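Local coordinates for D-alanyl transferase DltD (Enterococcus faecium TX0133A04, PDB 6PFX), which probably transfers D-alanine to lipoteichoic acid in the cell wall of this Gram-positive bacterium, using an SGNH-hydrolase-like fold, at residues I40-S45 against K97-I102; D91-K96 against A283-E288; N287-I292 against S373-D378. All coordinates share one frame; numbering follows the deposited sequence.

Contact 1 (I40-S45 against K97-I102)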
ATOM      1  N   ILE A  40       1.889  -9.310 -10.668  1.00 13.85           N
ATOM      2  CA  ILE A  40       0.958  -8.207 -10.461  1.00 10.57           C
ATOM      3  C   ILE A  40       1.334  -7.522  -9.145  1.00 11.46           C
ATOM      4  O   ILE A  40       1.336  -8.176  -8.093  1.00 11.77           O
ATOM      5  CB  ILE A  40      -0.504  -8.698 -10.435  1.00 13.13           C
ATOM      6  CG1 ILE A  40      -0.910  -9.309 -11.788  1.00 16.99           C
ATOM      7  CG2 ILE A  40      -1.442  -7.562  -9.978  1.00 14.30           C
ATOM      8  CD1 ILE A  40      -0.760  -8.380 -13.011  1.00 14.75           C
ATOM      9  N   PRO A  41       1.663  -6.229  -9.154  1.00 12.84           N
ATOM     10  CA  PRO A  41       2.064  -5.592  -7.889  1.00 11.42           C
ATOM     11  C   PRO A  41       0.871  -5.427  -6.956  1.00 11.76           C
ATOM     12  O   PRO A  41      -0.218  -5.032  -7.382  1.00 12.36           O
ATOM     13  CB  PRO A  41       2.641  -4.241  -8.333  1.00 10.85           C
ATOM     14  CG  PRO A  41       1.913  -3.939  -9.615  1.00 13.05           C
ATOM     15  CD  PRO A  41       1.731  -5.287 -10.294  1.00 11.89           C
ATOM     16  N   PHE A  42       1.074  -5.813  -5.691  1.00 13.51           N
ATOM     17  CA  PHE A  42       0.132  -5.588  -4.597  1.00 12.47           C
ATOM     18  C   PHE A  42       0.801  -4.607  -3.635  1.00 15.54           C
ATOM     19  O   PHE A  42       1.793  -4.949  -2.975  1.00 13.07           O
ATOM     20  CB  PHE A  42      -0.189  -6.883  -3.852  1.00 14.29           C
ATOM     21  CG  PHE A  42      -1.237  -7.758  -4.502  1.00 11.91           C
ATOM     22  CD1 PHE A  42      -1.085  -8.243  -5.794  1.00 11.62           C
ATOM     23  CD2 PHE A  42      -2.364  -8.131  -3.777  1.00 12.18           C
ATOM     24  CE1 PHE A  42      -2.054  -9.069  -6.364  1.00 12.67           C
ATOM     25  CE2 PHE A  42      -3.315  -8.959  -4.322  1.00 10.93           C
ATOM     26  CZ  PHE A  42      -3.166  -9.440  -5.619  1.00 13.21           C
ATOM     27  N   PHE A  43       0.278  -3.388  -3.584  1.00 11.00           N
ATOM     28  CA  PHE A  43       0.775  -2.341  -2.708  1.00 12.16           C
ATOM     29  C   PHE A  43      -0.057  -2.299  -1.436  1.00 14.17           C
ATOM     30  O   PHE A  43      -1.266  -2.545  -1.448  1.00 12.78           O
ATOM     31  CB  PHE A  43       0.697  -0.966  -3.384  1.00 12.12           C
ATOM     32  CG  PHE A  43       1.602  -0.818  -4.576  1.00 13.16           C
ATOM     33  CD1 PHE A  43       2.927  -0.437  -4.418  1.00 18.27           C
ATOM     34  CD2 PHE A  43       1.130  -1.052  -5.859  1.00 12.54           C
ATOM     35  CE1 PHE A  43       3.758  -0.307  -5.516  1.00 17.27           C
ATOM     36  CE2 PHE A  43       1.962  -0.931  -6.949  1.00 14.05           C
ATOM     37  CZ  PHE A  43       3.271  -0.547  -6.779  1.00 15.02           C
ATOM     38  N   GLY A  44       0.600  -1.942  -0.340  1.00 16.17           N
ATOM     39  CA  GLY A  44      -0.092  -1.867   0.926  1.00 13.09           C
ATOM     40  C   GLY A  44       0.857  -1.665   2.085  1.00 18.84           C
ATOM     41  O   GLY A  44       1.716  -0.783   2.039  1.00 23.01           O
ATOM     42  N   SER A  45       0.701  -2.459   3.139  1.00 15.71           N
ATOM     43  CA  SER A  45       1.612  -2.391   4.282  1.00 17.04           C
ATOM     44  C   SER A  45       1.617  -3.755   4.965  1.00 16.57           C
ATOM     45  O   SER A  45       1.538  -4.777   4.279  1.00 19.05           O
ATOM     46  CB  SER A  45       1.274  -1.225   5.209  1.00 26.60           C
ATOM     47  OG  SER A  45      -0.100  -1.141   5.493  1.00 35.27           O
ATOM     48  N   LYS A  97      -2.085  -4.109 -14.503  1.00  9.56           N
ATOM     49  CA  LYS A  97      -3.053  -4.113 -13.417  1.00  9.28           C
ATOM     50  C   LYS A  97      -2.344  -4.050 -12.069  1.00 11.36           C
ATOM     51  O   LYS A  97      -1.243  -4.582 -11.890  1.00 11.31           O
ATOM     52  CB  LYS A  97      -3.932  -5.358 -13.509  1.00 11.32           C
ATOM     53  CG  LYS A  97      -4.896  -5.313 -14.697  1.00 12.36           C
ATOM     54  CD  LYS A  97      -5.788  -6.530 -14.685  1.00 14.99           C
ATOM     55  CE  LYS A  97      -6.787  -6.517 -15.807  1.00 15.68           C
ATOM     56  NZ  LYS A  97      -6.075  -6.604 -17.105  1.00 18.47           N
ATOM     57  N   VAL A  98      -3.007  -3.380 -11.117  1.00 10.33           N
ATOM     58  CA  VAL A  98      -2.474  -3.081  -9.791  1.00 11.20           C
ATOM     59  C   VAL A  98      -3.553  -3.329  -8.746  1.00  9.63           C
ATOM     60  O   VAL A  98      -4.724  -3.000  -8.957  1.00 10.13           O
ATOM     61  CB  VAL A  98      -2.024  -1.606  -9.707  1.00 12.69           C
ATOM     62  CG1 VAL A  98      -1.485  -1.277  -8.323  1.00 11.09           C
ATOM     63  CG2 VAL A  98      -0.996  -1.296 -10.801  1.00 10.87           C
ATOM     64  N   VAL A  99      -3.159  -3.891  -7.608  1.00 10.33           N
ATOM     65  CA  VAL A  99      -4.006  -3.969  -6.425  1.00 11.76           C
ATOM     66  C   VAL A  99      -3.341  -3.117  -5.363  1.00 11.77           C
ATOM     67  O   VAL A  99      -2.137  -3.248  -5.121  1.00 10.96           O
ATOM     68  CB  VAL A  99      -4.162  -5.418  -5.937  1.00  9.19           C
ATOM     69  CG1 VAL A  99      -5.046  -5.523  -4.686  1.00 11.33           C
ATOM     70  CG2 VAL A  99      -4.773  -6.263  -7.004  1.00 11.14           C
ATOM     71  N   PHE A 100      -4.112  -2.234  -4.744  1.00 10.66           N
ATOM     72  CA  PHE A 100      -3.579  -1.291  -3.768  1.00  7.85           C
ATOM     73  C   PHE A 100      -4.483  -1.307  -2.544  1.00  8.90           C
ATOM     74  O   PHE A 100      -5.660  -0.958  -2.643  1.00  9.55           O
ATOM     75  CB  PHE A 100      -3.516   0.120  -4.373  1.00 10.28           C
ATOM     76  CG  PHE A 100      -2.716   1.121  -3.562  1.00 10.01           C
ATOM     77  CD1 PHE A 100      -3.202   1.594  -2.370  1.00 10.92           C
ATOM     78  CD2 PHE A 100      -1.478   1.594  -4.007  1.00 11.26           C
ATOM     79  CE1 PHE A 100      -2.476   2.522  -1.631  1.00 12.40           C
ATOM     80  CE2 PHE A 100      -0.748   2.515  -3.262  1.00 11.53           C
ATOM     81  CZ  PHE A 100      -1.249   2.974  -2.082  1.00 13.75           C
ATOM     82  N   ILE A 101      -3.923  -1.641  -1.383  1.00 10.78           N
ATOM     83  CA  ILE A 101      -4.670  -1.653  -0.126  1.00 10.04           C
ATOM     84  C   ILE A 101      -4.422  -0.325   0.585  1.00 10.90           C
ATOM     85  O   ILE A 101      -3.280  -0.026   0.951  1.00 12.07           O
ATOM     86  CB  ILE A 101      -4.236  -2.825   0.769  1.00 13.27           C
ATOM     87  CG1 ILE A 101      -4.108  -4.144   0.006  1.00 15.80           C
ATOM     88  CG2 ILE A 101      -5.216  -2.970   1.930  1.00 14.60           C
ATOM     89  CD1 ILE A 101      -5.339  -4.630  -0.596  1.00 20.43           C
ATOM     90  N   ILE A 102      -5.487   0.458   0.782  1.00 10.74           N
ATOM     91  CA  ILE A 102      -5.420   1.769   1.430  1.00 10.63           C
ATOM     92  C   ILE A 102      -5.698   1.575   2.921  1.00 14.85           C
ATOM     93  O   ILE A 102      -6.827   1.254   3.299  1.00 15.72           O
ATOM     94  CB  ILE A 102      -6.489   2.710   0.855  1.00  9.61           C
ATOM     95  CG1 ILE A 102      -6.373   2.855  -0.658  1.00 11.40           C
ATOM     96  CG2 ILE A 102      -6.404   4.101   1.513  1.00 13.82           C
ATOM     97  CD1 ILE A 102      -7.515   3.646  -1.283  1.00 10.80           C
TER
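Three backbone hydrogen bonds lace the two strands together in parallel. Val-99 sits between two of them, its N-H running 3.2 Å to Pro-41 O, nearly along the C=O axis, and its carbonyl O taking Phe-43 N at 2.9 Å. The ladder ends with Ile-101 N bonding Phe-43 O at 2.8 Å, the donor standing above the carbonyl plane. An angle of 14° between the short strand axes shows that they run parallel; the hydrogen bonds and CA-CA distances of 4.8 Å for Phe-42 with Val-99 and 4.6 Å for Phe-43 with Phe-100 fix the pairing.

On the sheet face of Phe-42 and Val-99, the isopropyl group lies flat against the aromatic ring: Val-99 CB stands 3.8 Å from the centroid of Phe-42, only 7° off the normal, a CH-pi contact. With Val-99 CG1 anti to the backbone N, its two methyls straddle that centre, CG1 toward CD2 and CE2, CG2 toward CZ. On the other face, Phe-43 CB packs 3.4 Å from Phe-100 CD2, while Val-98 CG1 meets the Phe-43 ring at its edge. The Phe-43 and Phe-100 rings, inclined by 28°, are displaced until little of one covers the other.

Ile-361 of helix 351-365 packs on Phe-42, whereas Met-86 of helix 79-89 touches Phe-43 and Phe-100. Strands 68-71 and 288-293 flank the pair, consistent with the alpha/beta/alpha sandwich of SGNH hydrolases.

Contact 2 (D91-K96 against A283-E288)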
ATOM      1  N   ASP A  91       8.957   2.390 -16.765  1.00 20.98           N
ATOM      2  CA  ASP A  91       8.144   1.760 -17.791  1.00 20.19           C
ATOM      3  C   ASP A  91       7.769   0.325 -17.458  1.00 15.11           C
ATOM      4  O   ASP A  91       6.892  -0.234 -18.125  1.00 17.76           O
ATOM      5  CB  ASP A  91       8.876   1.753 -19.138  1.00 27.48           C
ATOM      6  CG  ASP A  91       8.879   3.104 -19.807  1.00 38.37           C
ATOM      7  OD1 ASP A  91       8.153   4.002 -19.332  1.00 39.81           O
ATOM      8  OD2 ASP A  91       9.606   3.267 -20.809  1.00 44.29           O
ATOM      9  N   ALA A  92       8.443  -0.302 -16.488  1.00 15.95           N
ATOM     10  CA  ALA A  92       8.078  -1.663 -16.113  1.00 16.17           C
ATOM     11  C   ALA A  92       6.636  -1.726 -15.639  1.00 18.94           C
ATOM     12  O   ALA A  92       5.998  -2.781 -15.724  1.00 19.18           O
ATOM     13  CB  ALA A  92       9.032  -2.192 -15.043  1.00 20.12           C
ATOM     14  N   MET A  93       6.100  -0.610 -15.153  1.00 16.63           N
ATOM     15  CA  MET A  93       4.730  -0.573 -14.675  1.00 13.28           C
ATOM     16  C   MET A  93       3.715  -0.217 -15.748  1.00 17.30           C
ATOM     17  O   MET A  93       2.514  -0.273 -15.479  1.00 16.72           O
ATOM     18  CB  MET A  93       4.599   0.460 -13.548  1.00 19.84           C
ATOM     19  CG  MET A  93       5.260   0.039 -12.288  1.00 22.02           C
ATOM     20  SD  MET A  93       4.187  -1.090 -11.400  1.00 26.29           S
ATOM     21  CE  MET A  93       2.845  -0.007 -10.873  1.00 22.78           C
ATOM     22  N   LYS A  94       4.145   0.153 -16.946  1.00 14.89           N
ATOM     23  CA  LYS A  94       3.194   0.659 -17.924  1.00 14.34           C
ATOM     24  C   LYS A  94       2.104  -0.375 -18.192  1.00 16.43           C
ATOM     25  O   LYS A  94       2.385  -1.550 -18.450  1.00 16.30           O
ATOM     26  CB  LYS A  94       3.928   1.004 -19.222  1.00 17.76           C
ATOM     27  CG  LYS A  94       3.025   1.644 -20.281  1.00 26.52           C
ATOM     28  CD  LYS A  94       3.765   1.971 -21.566  1.00 39.21           C
ATOM     29  CE  LYS A  94       2.821   2.599 -22.582  1.00 45.92           C
ATOM     30  NZ  LYS A  94       3.517   2.911 -23.858  1.00 53.73           N
ATOM     31  N   ASN A  95       0.853   0.067 -18.120  1.00 14.60           N
ATOM     32  CA  ASN A  95      -0.317  -0.701 -18.513  1.00 13.94           C
ATOM     33  C   ASN A  95      -0.615  -1.886 -17.601  1.00 14.75           C
ATOM     34  O   ASN A  95      -1.538  -2.647 -17.890  1.00 17.58           O
ATOM     35  CB  ASN A  95      -0.217  -1.220 -19.959  1.00 17.62           C
ATOM     36  CG  ASN A  95      -0.186  -0.111 -20.977  1.00 25.53           C
ATOM     37  OD1 ASN A  95       0.636  -0.117 -21.892  1.00 30.41           O
ATOM     38  ND2 ASN A  95      -1.101   0.834 -20.844  1.00 20.97           N
ATOM     39  N   LYS A  96       0.116  -2.073 -16.512  1.00 14.85           N
ATOM     40  CA  LYS A  96      -0.173  -3.208 -15.651  1.00 12.25           C
ATOM     41  C   LYS A  96      -1.437  -2.998 -14.818  1.00 11.73           C
ATOM     42  O   LYS A  96      -1.820  -1.877 -14.464  1.00 12.40           O
ATOM     43  CB  LYS A  96       1.011  -3.483 -14.722  1.00 18.51           C
ATOM     44  CG  LYS A  96       2.258  -3.977 -15.458  1.00 24.00           C
ATOM     45  CD  LYS A  96       3.360  -4.413 -14.508  1.00 26.38           C
ATOM     46  CE  LYS A  96       3.068  -5.771 -13.885  1.00 17.41           C
ATOM     47  NZ  LYS A  96       3.357  -6.978 -14.720  1.00 15.89           N
ATOM     48  N   ALA A 283      -1.957   6.983 -13.015  1.00 12.46           N
ATOM     49  CA  ALA A 283      -2.645   7.511 -14.184  1.00 11.95           C
ATOM     50  C   ALA A 283      -1.674   7.673 -15.346  1.00 15.55           C
ATOM     51  O   ALA A 283      -1.992   7.311 -16.485  1.00 16.14           O
ATOM     52  CB  ALA A 283      -3.326   8.833 -13.822  1.00 14.24           C
ATOM     53  N   LYS A 284      -0.468   8.180 -15.072  1.00 13.79           N
ATOM     54  CA  LYS A 284       0.505   8.394 -16.145  1.00 14.26           C
ATOM     55  C   LYS A 284       0.936   7.079 -16.778  1.00 16.34           C
ATOM     56  O   LYS A 284       1.216   7.036 -17.982  1.00 17.46           O
ATOM     57  CB  LYS A 284       1.692   9.208 -15.626  1.00 18.54           C
ATOM     58  CG  LYS A 284       1.301  10.670 -15.384  1.00 23.80           C
ATOM     59  CD  LYS A 284       2.384  11.511 -14.719  1.00 25.78           C
ATOM     60  CE  LYS A 284       1.900  12.944 -14.452  1.00 28.28           C
ATOM     61  NZ  LYS A 284       2.841  13.686 -13.549  1.00 34.30           N
ATOM     62  N   ASN A 285       0.963   6.000 -15.998  1.00 15.03           N
ATOM     63  CA  ASN A 285       1.286   4.673 -16.496  1.00 16.57           C
ATOM     64  C   ASN A 285       0.108   3.954 -17.142  1.00 12.03           C
ATOM     65  O   ASN A 285       0.276   2.823 -17.621  1.00 13.97           O
ATOM     66  CB  ASN A 285       1.709   3.769 -15.338  1.00 15.79           C
ATOM     67  CG  ASN A 285       3.091   4.028 -14.864  1.00 17.77           C
ATOM     68  OD1 ASN A 285       3.925   4.575 -15.584  1.00 25.65           O
ATOM     69  ND2 ASN A 285       3.368   3.589 -13.643  1.00 24.71           N
ATOM     70  N   HIS A 286      -1.081   4.546 -17.130  1.00 13.08           N
ATOM     71  CA  HIS A 286      -2.291   3.875 -17.609  1.00 13.28           C
ATOM     72  C   HIS A 286      -2.521   2.541 -16.895  1.00 11.82           C
ATOM     73  O   HIS A 286      -2.934   1.545 -17.500  1.00 15.86           O
ATOM     74  CB  HIS A 286      -2.276   3.744 -19.136  1.00 16.01           C
ATOM     75  CG  HIS A 286      -2.041   5.052 -19.835  1.00 23.54           C
ATOM     76  ND1 HIS A 286      -2.986   6.057 -19.868  1.00 33.86           N
ATOM     77  CD2 HIS A 286      -0.962   5.531 -20.498  1.00 31.47           C
ATOM     78  CE1 HIS A 286      -2.502   7.093 -20.531  1.00 29.18           C
ATOM     79  NE2 HIS A 286      -1.275   6.800 -20.924  1.00 34.72           N
ATOM     80  N   ASN A 287      -2.266   2.521 -15.589  1.00 13.48           N
ATOM     81  CA  ASN A 287      -2.556   1.342 -14.796  1.00 13.67           C
ATOM     82  C   ASN A 287      -4.056   1.254 -14.550  1.00 11.78           C
ATOM     83  O   ASN A 287      -4.710   2.257 -14.265  1.00 17.59           O
ATOM     84  CB  ASN A 287      -1.879   1.429 -13.429  1.00 13.74           C
ATOM     85  CG  ASN A 287      -0.383   1.326 -13.507  1.00 13.12           C
ATOM     86  OD1 ASN A 287       0.334   2.193 -13.023  1.00 13.00           O
ATOM     87  ND2 ASN A 287       0.103   0.272 -14.139  1.00 14.28           N
ATOM     88  N   GLU A 288      -4.599   0.049 -14.628  1.00 10.98           N
ATOM     89  CA  GLU A 288      -5.922  -0.224 -14.088  1.00 12.56           C
ATOM     90  C   GLU A 288      -5.714  -0.724 -12.666  1.00 11.44           C
ATOM     91  O   GLU A 288      -4.833  -1.554 -12.423  1.00 12.20           O
ATOM     92  CB  GLU A 288      -6.644  -1.276 -14.917  1.00 15.97           C
ATOM     93  CG  GLU A 288      -7.039  -0.781 -16.323  1.00 14.41           C
ATOM     94  CD  GLU A 288      -8.231   0.182 -16.324  1.00 18.46           C
ATOM     95  OE1 GLU A 288      -8.914   0.340 -15.289  1.00 13.89           O
ATOM     96  OE2 GLU A 288      -8.495   0.796 -17.380  1.00 22.27           O
TER
HETATM   97  O   HOH W   1      -3.989  -1.912 -16.898  1.00 23.22           O
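The Asn-287 carboxamide is turned so that its ND2 reaches two backbone carbonyls of one tight turn. CG is anti to its own carbonyl carbon (chi1 -69°), and from there Asn-287 ND2 donates to Met-93 O at 2.8 Å and to Lys-96 O at 2.9 Å. Both acceptors lie within 18° of the amide plane, as expected if each takes one of the two amide hydrogens; the second is met on a lone pair. Met-93 and Lys-96 are the first and last residues of a type II beta turn, and Met-93 O also accepts Lys-96 N, the bond that closes the turn.

Beside Asn-287 on the same segment, the Asn-285 amide points at the Met-93 side chain, with Asn-285 ND2 3.4 Å from Met-93 CB, and makes a weak bond to Asn-287 OD1. The bent Met-93 chain crosses Asn-287 at about a right angle, bringing CE toward OD1. At the outer side Asn-95 and His-286 run alongside each other, amide and ring planes 24° apart, Asn-95 ND2 lying 3.6 Å from His-286 CB.

The backbone adds a nearly straight bond of 2.9 Å from Asn-95 N to Asn-285 O, at the end of helix 271-284, where His-286 takes positive phi in a Schellman motif. A water accepts from Glu-288 N and donates to Asn-95 O. The chemistry is thus mainly neutral and backbone-directed: a buried asparagine satisfies turn carbonyls and fixes the loop before strand 97-101 against the entry to strand 288-293.

Contact 3 (N287-I292 against S373-D378)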
ATOM      1  N   ASN A 287      -2.266   2.521 -15.589  1.00 13.48           N
ATOM      2  CA  ASN A 287      -2.556   1.342 -14.796  1.00 13.67           C
ATOM      3  C   ASN A 287      -4.056   1.254 -14.550  1.00 11.78           C
ATOM      4  O   ASN A 287      -4.710   2.257 -14.265  1.00 17.59           O
ATOM      5  CB  ASN A 287      -1.879   1.429 -13.429  1.00 13.74           C
ATOM      6  CG  ASN A 287      -0.383   1.326 -13.507  1.00 13.12           C
ATOM      7  OD1 ASN A 287       0.334   2.193 -13.023  1.00 13.00           O
ATOM      8  ND2 ASN A 287       0.103   0.272 -14.139  1.00 14.28           N
ATOM      9  N   GLU A 288      -4.599   0.049 -14.628  1.00 10.98           N
ATOM     10  CA  GLU A 288      -5.922  -0.224 -14.088  1.00 12.56           C
ATOM     11  C   GLU A 288      -5.714  -0.724 -12.666  1.00 11.44           C
ATOM     12  O   GLU A 288      -4.833  -1.554 -12.423  1.00 12.20           O
ATOM     13  CB  GLU A 288      -6.644  -1.276 -14.917  1.00 15.97           C
ATOM     14  CG  GLU A 288      -7.039  -0.781 -16.323  1.00 14.41           C
ATOM     15  CD  GLU A 288      -8.231   0.182 -16.324  1.00 18.46           C
ATOM     16  OE1 GLU A 288      -8.914   0.340 -15.289  1.00 13.89           O
ATOM     17  OE2 GLU A 288      -8.495   0.796 -17.380  1.00 22.27           O
ATOM     18  N   VAL A 289      -6.481  -0.192 -11.724  1.00  9.75           N
ATOM     19  CA  VAL A 289      -6.212  -0.426 -10.312  1.00  9.22           C
ATOM     20  C   VAL A 289      -7.488  -0.868  -9.615  1.00  9.50           C
ATOM     21  O   VAL A 289      -8.570  -0.331  -9.879  1.00 10.24           O
ATOM     22  CB  VAL A 289      -5.667   0.843  -9.606  1.00  9.59           C
ATOM     23  CG1 VAL A 289      -5.103   0.508  -8.220  1.00 11.12           C
ATOM     24  CG2 VAL A 289      -4.636   1.566 -10.440  1.00 14.86           C
ATOM     25  N   LEU A 290      -7.351  -1.843  -8.714  1.00 10.04           N
ATOM     26  CA  LEU A 290      -8.360  -2.166  -7.710  1.00  8.03           C
ATOM     27  C   LEU A 290      -7.855  -1.665  -6.359  1.00 10.90           C
ATOM     28  O   LEU A 290      -6.814  -2.125  -5.868  1.00  8.41           O
ATOM     29  CB  LEU A 290      -8.638  -3.671  -7.645  1.00  9.40           C
ATOM     30  CG  LEU A 290      -9.509  -4.163  -6.476  1.00  8.44           C
ATOM     31  CD1 LEU A 290     -10.941  -3.612  -6.541  1.00 10.22           C
ATOM     32  CD2 LEU A 290      -9.537  -5.706  -6.396  1.00 13.61           C
ATOM     33  N   PHE A 291      -8.575  -0.711  -5.774  1.00  9.70           N
ATOM     34  CA  PHE A 291      -8.287  -0.219  -4.434  1.00  9.58           C
ATOM     35  C   PHE A 291      -9.167  -0.962  -3.437  1.00 10.62           C
ATOM     36  O   PHE A 291     -10.337  -1.229  -3.714  1.00 14.33           O
ATOM     37  CB  PHE A 291      -8.550   1.288  -4.321  1.00  9.61           C
ATOM     38  CG  PHE A 291      -7.630   2.124  -5.175  1.00  9.68           C
ATOM     39  CD1 PHE A 291      -6.386   2.500  -4.704  1.00 11.26           C
ATOM     40  CD2 PHE A 291      -8.011   2.529  -6.448  1.00 12.36           C
ATOM     41  CE1 PHE A 291      -5.521   3.265  -5.483  1.00 10.94           C
ATOM     42  CE2 PHE A 291      -7.146   3.294  -7.243  1.00 14.91           C
ATOM     43  CZ  PHE A 291      -5.906   3.665  -6.752  1.00 10.71           C
ATOM     44  N   ILE A 292      -8.583  -1.319  -2.293  1.00 10.10           N
ATOM     45  CA  ILE A 292      -9.274  -2.018  -1.205  1.00  9.30           C
ATOM     46  C   ILE A 292      -9.149  -1.167   0.052  1.00  9.14           C
ATOM     47  O   ILE A 292      -8.039  -0.764   0.422  1.00 10.97           O
ATOM     48  CB  ILE A 292      -8.686  -3.434  -0.989  1.00 10.30           C
ATOM     49  CG1 ILE A 292      -8.786  -4.223  -2.301  1.00 13.05           C
ATOM     50  CG2 ILE A 292      -9.376  -4.147   0.191  1.00 13.75           C
ATOM     51  CD1 ILE A 292      -8.025  -5.539  -2.340  1.00 15.60           C
ATOM     52  N   SER A 373     -10.670   2.489 -17.570  1.00 14.23           N
ATOM     53  CA  SER A 373     -10.574   3.706 -16.784  1.00 13.99           C
ATOM     54  C   SER A 373      -9.916   4.788 -17.628  1.00 17.76           C
ATOM     55  O   SER A 373      -8.948   4.526 -18.348  1.00 22.56           O
ATOM     56  CB  SER A 373      -9.729   3.468 -15.534  1.00 15.21           C
ATOM     57  OG  SER A 373     -10.275   2.464 -14.699  1.00 15.61           O
ATOM     58  N   LYS A 374     -10.454   5.998 -17.546  1.00 17.12           N
ATOM     59  CA  LYS A 374      -9.855   7.172 -18.168  1.00 18.29           C
ATOM     60  C   LYS A 374      -9.708   8.230 -17.089  1.00 14.11           C
ATOM     61  O   LYS A 374     -10.683   8.572 -16.407  1.00 19.75           O
ATOM     62  CB  LYS A 374     -10.714   7.694 -19.315  1.00 18.55           C
ATOM     63  CG  LYS A 374     -10.855   6.729 -20.474  1.00 24.57           C
ATOM     64  CD  LYS A 374      -9.519   6.418 -21.118  1.00 26.84           C
ATOM     65  CE  LYS A 374      -9.682   5.383 -22.214  1.00 31.19           C
ATOM     66  NZ  LYS A 374      -8.368   5.088 -22.849  1.00 35.98           N
ATOM     67  N   TYR A 375      -8.495   8.724 -16.917  1.00 12.83           N
ATOM     68  CA  TYR A 375      -8.171   9.532 -15.756  1.00 11.24           C
ATOM     69  C   TYR A 375      -8.174  11.015 -16.074  1.00 15.56           C
ATOM     70  O   TYR A 375      -7.784  11.441 -17.168  1.00 16.40           O
ATOM     71  CB  TYR A 375      -6.825   9.112 -15.167  1.00 12.74           C
ATOM     72  CG  TYR A 375      -6.807   7.652 -14.776  1.00 12.32           C
ATOM     73  CD1 TYR A 375      -7.709   7.176 -13.836  1.00 11.99           C
ATOM     74  CD2 TYR A 375      -5.905   6.750 -15.339  1.00 15.18           C
ATOM     75  CE1 TYR A 375      -7.722   5.850 -13.461  1.00 13.84           C
ATOM     76  CE2 TYR A 375      -5.907   5.418 -14.967  1.00 10.24           C
ATOM     77  CZ  TYR A 375      -6.821   4.975 -14.033  1.00 11.90           C
ATOM     78  OH  TYR A 375      -6.836   3.674 -13.635  1.00 13.52           O
ATOM     79  N   HIS A 376      -8.615  11.791 -15.087  1.00 14.07           N
ATOM     80  CA  HIS A 376      -8.599  13.251 -15.131  1.00 17.96           C
ATOM     81  C   HIS A 376      -7.959  13.710 -13.829  1.00 12.02           C
ATOM     82  O   HIS A 376      -8.665  13.947 -12.844  1.00 14.09           O
ATOM     83  CB  HIS A 376     -10.002  13.786 -15.302  1.00 20.89           C
ATOM     84  CG  HIS A 376     -10.584  13.463 -16.635  1.00 24.06           C
ATOM     85  ND1 HIS A 376     -11.427  12.392 -16.842  1.00 31.78           N
ATOM     86  CD2 HIS A 376     -10.390  14.031 -17.848  1.00 28.45           C
ATOM     87  CE1 HIS A 376     -11.748  12.333 -18.122  1.00 31.94           C
ATOM     88  NE2 HIS A 376     -11.132  13.315 -18.753  1.00 33.85           N
ATOM     89  N   LEU A 377      -6.628  13.821 -13.821  1.00 15.05           N
ATOM     90  CA  LEU A 377      -5.931  14.218 -12.606  1.00 13.07           C
ATOM     91  C   LEU A 377      -6.205  15.678 -12.253  1.00 12.80           C
ATOM     92  O   LEU A 377      -6.319  16.543 -13.129  1.00 16.10           O
ATOM     93  CB  LEU A 377      -4.429  13.996 -12.730  1.00 12.36           C
ATOM     94  CG  LEU A 377      -3.998  12.538 -12.855  1.00 14.43           C
ATOM     95  CD1 LEU A 377      -2.546  12.475 -13.274  1.00 16.02           C
ATOM     96  CD2 LEU A 377      -4.227  11.796 -11.547  1.00 13.59           C
ATOM     97  N   ASP A 378      -6.326  15.945 -10.954  1.00 11.49           N
ATOM     98  CA  ASP A 378      -6.489  17.297 -10.443  1.00 15.11           C
ATOM     99  C   ASP A 378      -5.410  17.563  -9.408  1.00 14.75           C
ATOM    100  O   ASP A 378      -5.393  16.939  -8.341  1.00 12.80           O
ATOM    101  CB  ASP A 378      -7.861  17.475  -9.806  1.00 13.85           C
ATOM    102  CG  ASP A 378      -8.187  18.926  -9.527  1.00 16.71           C
ATOM    103  OD1 ASP A 378      -7.275  19.792  -9.515  1.00 18.93           O
ATOM    104  OD2 ASP A 378      -9.381  19.207  -9.340  1.00 16.90           O
TER
HETATM  105  O   HOH W   2      -8.497   2.069 -12.147  1.00 12.23           O
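The ring of Tyr-375 meets, at its edge, the residue just before strand 288-293: Asn-287 O and a bound water both lie near the ring plane, beside the hydroxyl. Tyr-375 OH donates to Asn-287 O at 2.6 Å, approaching in the carbonyl plane with a C=O...O angle of 157°. Tyr-375 OH also accepts from the water O at 2.7 Å, so the phenol oxygen is held by two partners. Phe-327 stacks on the Tyr-375 ring.

The second flat group is the carboxylate of Glu-288, which meets Ser-373 in a two-pronged fashion. Ser-373 OG donates to Glu-288 OE1 at 2.6 Å, while Ser-373 N reaches Glu-288 OE2 at 2.8 Å with an N-H...O angle of 166°. Each oxygen uses its syn lone pair, so the hydroxyl and amide of one residue address both oxygens together. The fold at chi2 of Glu-288 (-75°) and the serine hydroxyl beside its own backbone N make this pairing possible. Arg-329 adds a salt bridge to OE1, which would probably favour the charged carboxylate. The water ties Tyr-375 OH and Ser-373 OG, to both of which it donates, to Val-289 N, from which it accepts.

A bidentate carboxylate-to-serine pairing and a tyrosine hydroxyl thus fasten the loop between helices 351-365 and 384-388 to the entry of strand 288-293. Ala-283 of helix 271-284 packs on Tyr-375, Phe-364 of helix 351-365 touches Glu-288, and strand 97-101 borders strand 288-293 within the sheet.

In the fold
From the N terminus, strand 39-43 comes first, and contact 1 closes the loop through strand 68-71 and helix 79-89 by bringing in strand 97-101. Contact 2 starts inside that loop, at 91-96, and reaches forward to 283-288, so the two cross; its long excursion is largely helical. Contact 3 then opens on residues that contact 2 shares, Asn-287 and Glu-288, and closes the path through strand 330-332 and helix 351-365 at 373-378; it follows contact 1 in series. Strands 97-101 and 288-293 are sheet neighbours, joining contacts 1 and 3 directly. Together they tie sheet centre, helix 271-284 and the loop before helix 384-388.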